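Autotransporter adhesin/invasin TibA (Escherichia coli, PDB 4Q1Q) mediates adhesion to and invasion of human intestinal epithelial cells and bacterial aggregation, this chain being a heptosylated beta-helical fragment from its N-terminal part. Local coordinates at residues Asn241-Thr246 / Ala261-Gln266; Thr205-Tyr210 / Thr224-Tyr229; Gly231-Val236 / Met252-Ala257; Arg177-Ser182 / Gly196-Gly201. One frame throughout, in Å; residues are numbered along the deposited sequence.

Contact 1 (Asn241-Thr246 / Ala261-Gln266). With 289 (D-glycero-alpha-D-manno-heptopyranose), chain B.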
# COMPACT_ATOMS: atom_id res chain seq x y z
N ASN A 241 9.63 -20.32 6.71
CA ASN A 241 9.12 -21.47 5.96
C ASN A 241 8.61 -21.12 4.58
O ASN A 241 7.96 -20.09 4.43
CB ASN A 241 7.90 -22.11 6.61
CG ASN A 241 8.28 -22.91 7.83
OD1 ASN A 241 8.54 -24.11 7.74
ND2 ASN A 241 8.40 -22.21 8.95
N VAL A 242 8.85 -21.98 3.61
CA VAL A 242 8.21 -21.81 2.31
C VAL A 242 7.71 -23.15 1.80
O VAL A 242 8.24 -24.21 2.15
CB VAL A 242 9.12 -21.11 1.28
CG1 VAL A 242 9.64 -19.81 1.87
CG2 VAL A 242 10.30 -21.95 0.86
N THR A 243 6.65 -23.08 1.01
CA THR A 243 6.08 -24.28 0.41
C THR A 243 5.60 -24.02 -1.02
O THR A 243 5.23 -22.90 -1.40
CB THR A 243 5.00 -24.91 1.30
OG1 THR A 243 4.72 -26.22 0.79
CG2 THR A 243 3.75 -24.07 1.31
N GLU A 244 5.72 -25.05 -1.84
CA GLU A 244 5.26 -24.97 -3.23
C GLU A 244 6.00 -23.81 -3.87
O GLU A 244 5.41 -22.83 -4.31
CB GLU A 244 3.74 -24.76 -3.34
CG GLU A 244 2.88 -25.85 -2.72
CD GLU A 244 1.40 -25.50 -2.75
OE1 GLU A 244 0.68 -25.86 -1.80
OE2 GLU A 244 0.96 -24.82 -3.72
N THR A 245 7.32 -23.93 -3.90
CA THR A 245 8.15 -23.02 -4.65
C THR A 245 8.56 -23.77 -5.92
O THR A 245 9.03 -24.90 -5.88
CB THR A 245 9.41 -22.62 -3.86
OG1 THR A 245 9.00 -21.96 -2.66
CG2 THR A 245 10.27 -21.67 -4.64
N THR A 246 8.46 -23.07 -7.04
CA THR A 246 9.05 -23.60 -8.26
C THR A 246 10.23 -22.70 -8.63
O THR A 246 10.15 -21.47 -8.61
CB THR A 246 7.99 -23.74 -9.38
OG1 THR A 246 8.49 -24.63 -10.39
CG2 THR A 246 7.69 -22.41 -10.02
N ALA A 261 11.99 -25.40 3.59
CA ALA A 261 11.26 -25.36 2.33
C ALA A 261 10.65 -26.74 2.12
O ALA A 261 11.25 -27.75 2.48
CB ALA A 261 12.18 -25.00 1.17
N SER A 262 9.45 -26.77 1.55
CA SER A 262 8.87 -28.05 1.21
C SER A 262 8.08 -27.88 -0.08
O SER A 262 7.87 -26.77 -0.57
CB SER A 262 8.02 -28.57 2.36
OG SER A 262 6.98 -27.64 2.67
N LYS A 263 7.73 -29.01 -0.68
CA LYS A 263 7.08 -29.04 -1.98
C LYS A 263 7.82 -28.15 -2.95
O LYS A 263 7.23 -27.32 -3.63
CB LYS A 263 5.61 -28.63 -1.87
CG LYS A 263 4.83 -29.57 -0.98
CD LYS A 263 3.35 -29.57 -1.34
CE LYS A 263 2.58 -30.59 -0.52
NZ LYS A 263 2.63 -30.23 0.92
N VAL A 264 9.12 -28.39 -3.06
CA VAL A 264 9.95 -27.64 -3.98
C VAL A 264 9.96 -28.28 -5.36
O VAL A 264 10.22 -29.46 -5.48
CB VAL A 264 11.41 -27.50 -3.48
CG1 VAL A 264 12.25 -26.85 -4.56
CG2 VAL A 264 11.44 -26.66 -2.22
N ILE A 265 9.76 -27.46 -6.38
CA ILE A 265 9.81 -27.92 -7.76
C ILE A 265 11.06 -27.27 -8.33
O ILE A 265 11.11 -26.07 -8.62
CB ILE A 265 8.57 -27.55 -8.60
CG1 ILE A 265 7.29 -28.08 -7.95
CG2 ILE A 265 8.69 -28.12 -10.02
CD1 ILE A 265 6.02 -27.41 -8.43
N GLN A 266 12.07 -28.11 -8.53
CA GLN A 266 13.34 -27.61 -9.02
C GLN A 266 13.50 -27.97 -10.49
O GLN A 266 13.84 -29.10 -10.78
CB GLN A 266 14.49 -28.26 -8.24
CG GLN A 266 15.83 -27.76 -8.74
CD GLN A 266 16.95 -28.03 -7.76
OE1 GLN A 266 16.91 -28.99 -7.00
NE2 GLN A 266 17.98 -27.19 -7.84
O7 289 B . 8.98 -24.77 13.92
C7 289 B . 8.61 -24.13 12.68
C6 289 B . 9.79 -23.78 11.76
O6 289 B . 11.00 -23.49 12.47
C5 289 B . 10.11 -24.87 10.73
O5 289 B . 11.39 -24.54 10.17
C1 289 B . 11.72 -25.38 9.06
C2 289 B . 11.99 -26.77 9.63
O2 289 B . 12.98 -26.80 10.67
C3 289 B . 10.68 -27.29 10.22
O3 289 B . 10.92 -28.58 10.80
C4 289 B . 10.13 -26.31 11.25
O4 289 B . 8.79 -26.73 11.54
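Glu244 and Lys263 lie next to each other at a corner that both segments turn at the same level, each with a positive phi (58° and 48°) that interrupts its strand. Their side chains run together in the same direction, with Glu244 CG 4.0 Å from Lys263 CB. The charged ends do not touch: Glu244 OE1 is 5.5 Å from Lys263 NZ. Before the corner the parallel ladder is held by Ser262 N to Val242 O at 2.9 Å and by Glu244 N to Ser262 O. At the corner the bond from Thr245 N to Lys263 O is weak, and pairing recovers with a short 2.7 Å bond from Ile265 N to Thr245 O. On one face Val242 CG2 meets Ala261 CB at 3.6 Å, and Thr245 OG1 is hydrogen-bonded to Gln234. On the other, Thr243 OG1 comes within 3.3 Å of Ser262 OG. Thr246 OG1, anti to the backbone N (chi1 -162°), touches Ile265 CB at 3.4 Å and makes a weak hydrogen bond to Ile265 O. Asn241 borders a bound heptose. Corners set in register like this, coil upon coil, are characteristic of the parallel beta-helix of autotransporter passengers.

Contact 2 (Thr205-Tyr210 / Thr224-Tyr229). With 289 (D-glycero-alpha-D-manno-heptopyranose), chain S; 289 (D-glycero-alpha-D-manno-heptopyranose), chain R.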
# COMPACT_ATOMS: atom_id res chain seq x y z
N THR A 205 1.32 -15.46 -0.60
CA THR A 205 0.80 -16.51 -1.47
C THR A 205 0.89 -16.01 -2.89
O THR A 205 0.65 -14.83 -3.15
CB THR A 205 -0.67 -16.86 -1.21
OG1 THR A 205 -1.48 -15.68 -1.34
CG2 THR A 205 -0.86 -17.43 0.18
N GLY A 206 1.23 -16.92 -3.80
CA GLY A 206 1.20 -16.60 -5.23
C GLY A 206 2.14 -15.47 -5.61
O GLY A 206 1.82 -14.62 -6.43
N THR A 207 3.32 -15.48 -4.99
CA THR A 207 4.40 -14.57 -5.35
C THR A 207 5.08 -15.02 -6.63
O THR A 207 5.31 -16.21 -6.85
CB THR A 207 5.45 -14.54 -4.22
OG1 THR A 207 4.80 -14.33 -2.97
CG2 THR A 207 6.46 -13.42 -4.41
N SER A 208 5.44 -14.05 -7.46
CA SER A 208 6.29 -14.26 -8.61
C SER A 208 7.52 -13.38 -8.48
O SER A 208 7.39 -12.17 -8.27
CB SER A 208 5.53 -13.91 -9.90
OG SER A 208 4.26 -14.55 -9.87
N ILE A 209 8.70 -13.98 -8.64
CA ILE A 209 9.96 -13.27 -8.48
C ILE A 209 10.76 -13.28 -9.79
O ILE A 209 11.31 -14.31 -10.20
CB ILE A 209 10.78 -13.87 -7.33
CG1 ILE A 209 9.88 -14.18 -6.12
CG2 ILE A 209 11.91 -12.92 -6.93
CD1 ILE A 209 10.59 -14.77 -4.93
N TYR A 210 10.82 -12.14 -10.46
CA TYR A 210 11.50 -12.02 -11.75
C TYR A 210 12.94 -11.57 -11.51
O TYR A 210 13.31 -11.15 -10.41
CB TYR A 210 10.76 -11.04 -12.69
CG TYR A 210 9.33 -11.44 -13.00
CD1 TYR A 210 9.02 -12.38 -13.98
CD2 TYR A 210 8.27 -10.89 -12.28
CE1 TYR A 210 7.71 -12.75 -14.23
CE2 TYR A 210 6.96 -11.25 -12.54
CZ TYR A 210 6.68 -12.18 -13.52
OH TYR A 210 5.35 -12.49 -13.73
N THR A 224 3.90 -19.32 0.25
CA THR A 224 3.23 -20.44 -0.40
C THR A 224 3.02 -20.11 -1.87
O THR A 224 2.44 -19.07 -2.19
CB THR A 224 1.90 -20.78 0.29
OG1 THR A 224 2.17 -21.24 1.62
CG2 THR A 224 1.15 -21.88 -0.46
N ASN A 225 3.50 -20.99 -2.74
CA ASN A 225 3.18 -20.97 -4.16
C ASN A 225 3.93 -19.78 -4.72
O ASN A 225 3.37 -18.73 -5.03
CB ASN A 225 1.67 -20.95 -4.45
CG ASN A 225 1.37 -20.75 -5.92
OD1 ASN A 225 2.16 -21.10 -6.80
ND2 ASN A 225 0.22 -20.15 -6.20
N THR A 226 5.24 -19.99 -4.81
CA THR A 226 6.11 -18.92 -5.27
C THR A 226 6.75 -19.36 -6.56
O THR A 226 7.10 -20.54 -6.69
CB THR A 226 7.20 -18.61 -4.23
OG1 THR A 226 6.57 -18.28 -2.98
CG2 THR A 226 8.08 -17.45 -4.70
N THR A 227 6.93 -18.45 -7.52
CA THR A 227 7.61 -18.86 -8.74
C THR A 227 8.84 -17.99 -8.84
O THR A 227 8.73 -16.77 -8.78
CB THR A 227 6.76 -18.80 -10.03
OG1 THR A 227 5.78 -19.83 -9.99
CG2 THR A 227 7.58 -19.12 -11.27
N VAL A 228 9.99 -18.65 -8.95
CA VAL A 228 11.26 -17.95 -9.04
C VAL A 228 11.77 -18.05 -10.49
O VAL A 228 12.21 -19.11 -10.96
CB VAL A 228 12.31 -18.45 -8.03
CG1 VAL A 228 13.44 -17.44 -7.91
CG2 VAL A 228 11.69 -18.72 -6.67
N TYR A 229 11.66 -16.92 -11.18
CA TYR A 229 12.03 -16.86 -12.59
C TYR A 229 13.52 -16.57 -12.61
O TYR A 229 14.11 -16.13 -11.61
CB TYR A 229 11.25 -15.80 -13.37
CG TYR A 229 9.76 -16.08 -13.51
CD1 TYR A 229 9.29 -17.08 -14.35
CD2 TYR A 229 8.83 -15.35 -12.77
CE1 TYR A 229 7.94 -17.36 -14.45
CE2 TYR A 229 7.48 -15.61 -12.87
CZ TYR A 229 7.04 -16.61 -13.71
OH TYR A 229 5.68 -16.84 -13.78
O7 289 S . -1.51 -17.46 8.42
C7 289 S . -0.17 -17.97 8.55
C6 289 S . 0.20 -18.96 7.44
O6 289 S . -0.38 -20.24 7.71
C5 289 S . -0.14 -18.44 6.03
O5 289 S . 1.13 -18.00 5.57
C1 289 S . 1.14 -17.47 4.24
C2 289 S . 0.95 -18.71 3.39
O2 289 S . 1.77 -19.80 3.84
C3 289 S . -0.53 -19.00 3.57
O3 289 S . -0.94 -19.96 2.60
C4 289 S . -0.74 -19.43 5.03
O4 289 S . -2.15 -19.57 5.18
O7 289 R . -8.28 -11.62 1.36
C7 289 R . -6.98 -11.22 1.81
C6 289 R . -6.43 -12.15 2.90
O6 289 R . -7.40 -13.15 3.24
C5 289 R . -5.08 -12.79 2.57
O5 289 R . -4.64 -13.57 3.68
C1 289 R . -3.23 -13.81 3.58
C2 289 R . -2.96 -14.86 2.50
O2 289 R . -3.43 -16.16 2.86
C3 289 R . -3.56 -14.31 1.21
O3 289 R . -3.50 -15.36 0.23
C4 289 R . -4.98 -13.75 1.37
O4 289 R . -5.33 -13.07 0.16
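Tyr210 and Tyr229 project in the same direction at one end of this pairing between successive coils of the beta-helix. Their rings are nearly parallel, with planes 6° apart and centroids 4.6 Å, but displaced, so that little of one lies over the other. The closest ring carbons are modelled too near each other, and the fine detail of the pair is doubtful. Ser208 CB meets the edge of the second ring, 3.9 Å from Tyr229 CE2, while Thr227 CG2 lies over one face of that ring toward its rim. On the other face of the sheet Ile209 CD1 reaches Thr226 CG2 at 3.7 Å, and both side chains also rest on Gln215 of strand 214-217.

What sets these side chains level is the parallel ladder beneath them. Thr227 N donates to Thr207 O at 2.8 Å, Ile209 N in turn to Thr227 O, and Tyr229 N to Ile209 O. At the corner, where Gly206 and Asn225 both have positive phi, Gly206 N bonds to Thr224 O at 2.9 Å. Strand 241-247 continues the stack on the far side of 224-229.

Two heptoses meet the outer end of the pairing. A chi1 of 56° sets Thr205 OG1 at the chain R heptose, hydrogen-bonded to its O3 at 2.6 Å, and turns Thr205 CG2 to 3.5 Å from O3 of the chain S heptose. In Thr224 a chi1 of -65° instead directs OG1 to the chain S heptose, where Thr224 OG1 is hydrogen-bonded to O2 at 2.7 Å.

Contact 3 (Gly231-Val236 / Met252-Ala257)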
# COMPACT_ATOMS: atom_id res chain seq x y z
N GLY A 231 17.06 -15.30 -12.55
CA GLY A 231 17.58 -14.14 -11.85
C GLY A 231 16.86 -13.79 -10.55
O GLY A 231 17.26 -12.84 -9.86
N GLY A 232 15.79 -14.52 -10.24
CA GLY A 232 15.05 -14.30 -9.00
C GLY A 232 15.64 -15.12 -7.86
O GLY A 232 16.26 -16.16 -8.09
N ARG A 233 15.38 -14.70 -6.63
CA ARG A 233 15.80 -15.46 -5.47
C ARG A 233 14.75 -15.38 -4.38
O ARG A 233 14.38 -14.28 -3.99
CB ARG A 233 17.12 -14.93 -4.90
CG ARG A 233 17.69 -15.85 -3.83
CD ARG A 233 19.14 -15.56 -3.45
NE ARG A 233 19.23 -14.23 -2.88
CZ ARG A 233 19.99 -13.24 -3.36
NH1 ARG A 233 20.78 -13.43 -4.40
NH2 ARG A 233 19.96 -12.06 -2.75
N GLN A 234 14.33 -16.53 -3.87
CA GLN A 234 13.66 -16.61 -2.59
C GLN A 234 14.72 -16.93 -1.54
O GLN A 234 15.39 -17.95 -1.67
CB GLN A 234 12.67 -17.76 -2.63
CG GLN A 234 11.81 -17.94 -1.41
CD GLN A 234 10.71 -18.96 -1.67
OE1 GLN A 234 10.99 -20.10 -2.04
NE2 GLN A 234 9.46 -18.55 -1.54
N HIS A 235 14.88 -16.07 -0.54
CA HIS A 235 15.87 -16.26 0.53
C HIS A 235 15.18 -16.60 1.85
O HIS A 235 14.44 -15.78 2.38
CB HIS A 235 16.75 -15.01 0.67
CG HIS A 235 18.12 -15.29 1.20
ND1 HIS A 235 19.26 -14.88 0.54
CD2 HIS A 235 18.55 -16.02 2.26
CE1 HIS A 235 20.33 -15.31 1.20
NE2 HIS A 235 19.92 -16.01 2.24
N VAL A 236 15.41 -17.80 2.38
CA VAL A 236 14.75 -18.24 3.60
C VAL A 236 15.72 -18.25 4.78
O VAL A 236 16.76 -18.91 4.71
CB VAL A 236 14.17 -19.65 3.45
CG1 VAL A 236 13.23 -19.93 4.62
CG2 VAL A 236 13.43 -19.79 2.12
N MSE A 252 16.75 -18.94 -8.13
CA MSE A 252 17.34 -19.50 -6.92
C MSE A 252 16.52 -19.49 -5.66
O MSE A 252 15.91 -18.49 -5.29
CB MSE A 252 18.57 -18.67 -6.57
CG MSE A 252 19.43 -19.48 -5.60
SE MSE A 252 21.02 -18.37 -5.23
CE MSE A 252 22.11 -18.89 -6.79
N LEU A 253 16.54 -20.64 -5.00
CA LEU A 253 16.06 -20.74 -3.62
C LEU A 253 17.30 -20.93 -2.75
O LEU A 253 18.10 -21.84 -2.92
CB LEU A 253 15.08 -21.90 -3.47
CG LEU A 253 14.81 -22.45 -2.07
CD1 LEU A 253 13.98 -21.40 -1.35
CD2 LEU A 253 14.13 -23.80 -2.15
N GLN A 254 17.47 -20.01 -1.80
CA GLN A 254 18.54 -20.17 -0.82
C GLN A 254 18.00 -20.29 0.59
O GLN A 254 17.28 -19.43 1.10
CB GLN A 254 19.43 -18.95 -0.93
CG GLN A 254 20.73 -19.10 -0.16
CD GLN A 254 21.66 -17.94 -0.46
OE1 GLN A 254 21.36 -17.07 -1.27
NE2 GLN A 254 22.77 -17.92 0.24
N VAL A 255 18.35 -21.40 1.24
CA VAL A 255 17.83 -21.67 2.57
C VAL A 255 18.98 -21.63 3.57
O VAL A 255 19.95 -22.38 3.46
CB VAL A 255 17.12 -23.04 2.59
CG1 VAL A 255 16.47 -23.33 3.93
CG2 VAL A 255 16.07 -23.08 1.48
N GLU A 256 18.90 -20.74 4.54
CA GLU A 256 19.94 -20.67 5.56
C GLU A 256 19.67 -21.74 6.61
O GLU A 256 18.57 -22.28 6.69
CB GLU A 256 19.95 -19.33 6.29
CG GLU A 256 19.97 -18.13 5.37
CD GLU A 256 21.37 -17.83 4.87
OE1 GLU A 256 21.54 -16.81 4.16
OE2 GLU A 256 22.29 -18.61 5.19
N ALA A 257 20.69 -22.04 7.40
CA ALA A 257 20.57 -23.10 8.39
C ALA A 257 19.40 -22.77 9.29
O ALA A 257 19.24 -21.63 9.70
CB ALA A 257 21.86 -23.26 9.18
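His235 and Glu256 are brought together by their torsions: His235 CG is anti to the backbone N (chi1 -152°), while the Glu256 chain bends at chi2 (-81°), which swings CD toward the neighbouring coil. His235 NE2 donates to Glu256 OE1 at 2.6 Å. The carboxylate oxygen lies close to the imidazole plane at the ring edge, but is met on its anti side, 33° out of the carboxylate plane. Gln254 covers one face of the ring with CB, 4.2 Å from the ring centroid and almost on the normal, a CH-pi contact. Its extended chain carries OE1 to 3.2 Å from His235 CE1 and 3.5 Å from Arg233 CD. Tyr237 also stacks on the histidine ring. On the opposite face of the sheet Val236 CG2 packs on Leu253 CD1 at 3.9 Å. Gln234 is held there by Gln215 and Thr245, which satisfy its buried amide. In between, a parallel ladder from Met252 N to Gly232 O through to Glu256 N to Val236 O joins successive coils of the beta-helix. The short carboxylate bond fixes the rotation of a buried imidazole with NE2 protonated, and the nearby negative charge would probably favour its cationic form.

Contact 4 (Arg177-Ser182 / Gly196-Gly201). With 289 (D-glycero-alpha-D-manno-heptopyranose), chain P; 289 (D-glycero-alpha-D-manno-heptopyranose), chain Q; 289 (D-glycero-alpha-D-manno-heptopyranose), chain T.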
# COMPACT_ATOMS: atom_id res chain seq x y z
N ARG A 177 9.95 -1.63 -1.58
CA ARG A 177 9.95 -2.64 -0.52
C ARG A 177 8.57 -2.83 0.06
O ARG A 177 7.85 -1.87 0.33
CB ARG A 177 10.92 -2.28 0.61
CG ARG A 177 12.39 -2.39 0.21
CD ARG A 177 13.29 -1.88 1.34
NE ARG A 177 13.28 -0.42 1.46
CZ ARG A 177 13.78 0.27 2.48
NH1 ARG A 177 14.29 -0.35 3.53
NH2 ARG A 177 13.74 1.59 2.49
N GLN A 178 8.27 -4.11 0.32
CA GLN A 178 7.05 -4.53 0.96
C GLN A 178 7.42 -5.23 2.25
O GLN A 178 8.26 -6.13 2.20
CB GLN A 178 6.29 -5.48 0.04
CG GLN A 178 4.91 -5.84 0.56
CD GLN A 178 4.21 -6.90 -0.29
OE1 GLN A 178 4.82 -7.84 -0.78
NE2 GLN A 178 2.91 -6.72 -0.49
N PHE A 179 6.86 -4.78 3.37
CA PHE A 179 7.06 -5.44 4.66
C PHE A 179 5.77 -6.07 5.17
O PHE A 179 4.79 -5.40 5.49
CB PHE A 179 7.55 -4.48 5.74
CG PHE A 179 8.77 -3.72 5.35
CD1 PHE A 179 9.97 -4.37 5.18
CD2 PHE A 179 8.71 -2.35 5.13
CE1 PHE A 179 11.10 -3.66 4.82
CE2 PHE A 179 9.84 -1.64 4.79
CZ PHE A 179 11.03 -2.30 4.62
N VAL A 180 5.80 -7.39 5.30
CA VAL A 180 4.61 -8.08 5.75
C VAL A 180 4.95 -8.62 7.14
O VAL A 180 5.85 -9.45 7.30
CB VAL A 180 4.18 -9.18 4.77
CG1 VAL A 180 2.78 -9.68 5.10
CG2 VAL A 180 4.27 -8.67 3.33
N SER A 181 4.22 -8.11 8.13
CA SER A 181 4.41 -8.46 9.52
C SER A 181 3.47 -9.57 9.92
O SER A 181 2.62 -9.98 9.13
CB SER A 181 4.13 -7.26 10.42
OG SER A 181 4.96 -6.17 10.07
N SER A 182 3.62 -10.00 11.17
CA SER A 182 2.81 -11.06 11.75
C SER A 182 1.34 -10.71 11.68
O SER A 182 0.96 -9.61 12.06
CB SER A 182 3.16 -11.33 13.22
OG SER A 182 4.56 -11.51 13.38
N GLY A 196 12.17 -5.72 -3.15
CA GLY A 196 12.30 -6.56 -1.96
C GLY A 196 11.02 -6.77 -1.17
O GLY A 196 10.39 -5.82 -0.71
N MSE A 197 10.61 -8.02 -1.01
CA MSE A 197 9.48 -8.35 -0.15
C MSE A 197 10.02 -9.00 1.09
O MSE A 197 10.76 -9.98 0.99
CB MSE A 197 8.57 -9.32 -0.93
CG MSE A 197 7.19 -9.52 -0.31
SE MSE A 197 6.31 -11.09 -1.13
CE MSE A 197 4.49 -10.81 -0.41
N TYR A 198 9.63 -8.53 2.27
CA TYR A 198 10.16 -9.09 3.51
C TYR A 198 9.04 -9.69 4.35
O TYR A 198 8.11 -9.00 4.73
CB TYR A 198 10.90 -8.05 4.37
CG TYR A 198 12.12 -7.42 3.75
CD1 TYR A 198 12.01 -6.54 2.67
CD2 TYR A 198 13.40 -7.67 4.25
CE1 TYR A 198 13.12 -5.95 2.09
CE2 TYR A 198 14.52 -7.10 3.66
CZ TYR A 198 14.38 -6.24 2.58
OH TYR A 198 15.46 -5.67 1.95
N LEU A 199 9.14 -10.97 4.68
CA LEU A 199 8.12 -11.60 5.50
C LEU A 199 8.64 -11.62 6.94
O LEU A 199 9.42 -12.49 7.31
CB LEU A 199 7.80 -12.99 4.95
CG LEU A 199 7.41 -13.06 3.47
CD1 LEU A 199 6.90 -14.46 3.13
CD2 LEU A 199 6.35 -12.03 3.10
N TYR A 200 8.24 -10.62 7.72
CA TYR A 200 8.69 -10.47 9.10
C TYR A 200 7.65 -11.09 10.01
O TYR A 200 7.01 -10.41 10.81
CB TYR A 200 8.86 -9.01 9.48
CG TYR A 200 10.03 -8.30 8.86
CD1 TYR A 200 11.25 -8.93 8.70
CD2 TYR A 200 9.92 -6.97 8.50
CE1 TYR A 200 12.33 -8.26 8.16
CE2 TYR A 200 11.00 -6.27 7.98
CZ TYR A 200 12.20 -6.92 7.82
OH TYR A 200 13.27 -6.25 7.28
N GLY A 201 7.45 -12.38 9.81
CA GLY A 201 6.35 -13.06 10.45
C GLY A 201 5.10 -13.16 9.61
O GLY A 201 4.18 -13.86 10.03
O7 289 P . 8.44 -7.52 13.13
C7 289 P . 8.19 -6.51 14.11
C6 289 P . 6.90 -5.80 13.72
O6 289 P . 6.83 -4.56 14.46
C5 289 P . 6.76 -5.59 12.21
O5 289 P . 5.38 -5.24 12.07
C1 289 P . 4.97 -5.04 10.73
C2 289 P . 5.67 -3.77 10.25
O2 289 P . 5.49 -2.67 11.14
C3 289 P . 7.14 -4.11 10.16
O3 289 P . 7.85 -2.95 9.73
C4 289 P . 7.66 -4.57 11.52
O4 289 P . 8.94 -5.09 11.17
O7 289 Q . 2.22 -14.79 16.64
C7 289 Q . 2.89 -13.54 16.84
C6 289 Q . 4.40 -13.76 16.80
O6 289 Q . 4.67 -15.12 17.14
C5 289 Q . 4.97 -13.42 15.42
O5 289 Q . 4.93 -11.99 15.42
C1 289 Q . 5.46 -11.30 14.29
C2 289 Q . 6.94 -11.65 14.24
O2 289 Q . 7.58 -11.12 15.41
C3 289 Q . 7.07 -13.17 14.08
O3 289 Q . 8.45 -13.55 14.04
C4 289 Q . 6.39 -13.94 15.20
O4 289 Q . 6.50 -15.33 14.87
O7 289 T . 14.18 -11.13 13.08
C7 289 T . 13.73 -11.38 11.75
C6 289 T . 14.47 -10.43 10.83
O6 289 T . 15.55 -9.81 11.53
C5 289 T . 15.02 -11.12 9.59
O5 289 T . 14.11 -10.65 8.60
C1 289 T . 14.16 -11.43 7.42
C2 289 T . 15.53 -11.19 6.81
O2 289 T . 15.58 -9.83 6.38
C3 289 T . 16.63 -11.55 7.81
O3 289 T . 17.92 -11.26 7.25
C4 289 T . 16.43 -10.79 9.11
O4 289 T . 17.48 -11.23 9.98
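Tyr200 reaches past Phe179 into a nest of sugars at the end of two paired strands. Its CB lies 3.7 Å from Val180 O, the carbonyl that also accepts the Tyr200 N-H. With CG anti to the carbonyl carbon (chi1 -72°), the ring enters between two heptoses. On one side CD2 is 3.4 Å from O4 of the heptose on Ser181, and CE2 is 3.5 Å from Phe179 CD1. On the other, CE1 meets O5 of the heptose of chain T at 3.0 Å, in the plane of the ring at its edge. At the tip, OH stands 4.2 Å from Phe179 CE1. Tyr198 CB lies 3.8 Å above one face of the Tyr200 ring, toward its rim.

The Phe179 and Tyr200 planes are 8° apart but offset, with scant overlap, whereas Tyr198 sits obliquely beside Phe179, its CD1 3.7 Å from Phe179 CE1. Ser181 OG is bonded covalently to C1 of the chain P heptose at 1.3 Å and Ser182 OG to C1 of the chain Q heptose; the first sugar lies against the Tyr200 ring, the second by the backbone of Tyr200 and Gly201. An inverse gamma turn centred on Tyr200 bends the chain.

On the other face Val180 packs against Leu199 and Gln178 runs alongside Met197, a selenomethionine, while the Gln178 amide is hydrogen-bonded to Gln159. Four backbone bonds, such as Gln178 N to Gly196 O, hold the strands parallel. Such level side chains on successive coils are characteristic of the parallel beta-helix, which here carries O-linked heptose at the strand end.

How the contacts relate
All four contacts join successive coils of one beta-helix. Contact 4 comes first along the chain, then contact 2, while contacts 3 and 1 interleave, their segments alternating. Contacts 3 and 4 lie on the same face of the beta-helix, their centres 15 Å apart without touching. Contacts 1 and 2, 10 Å apart, both lie where the coil turns its corner, and strands 241-247 and 226-228 are neighbours there, paired through Glu244 O to Thr226 N. Across the interior, contact 1 meets contact 3 at 11 Å between centres, Val242 packing on Val236. Thr207 of contact 2 packs on Met197 of contact 4. Stacked this way, the coils build an elongated rod, consistent with a stalk, with heptoses on its surface.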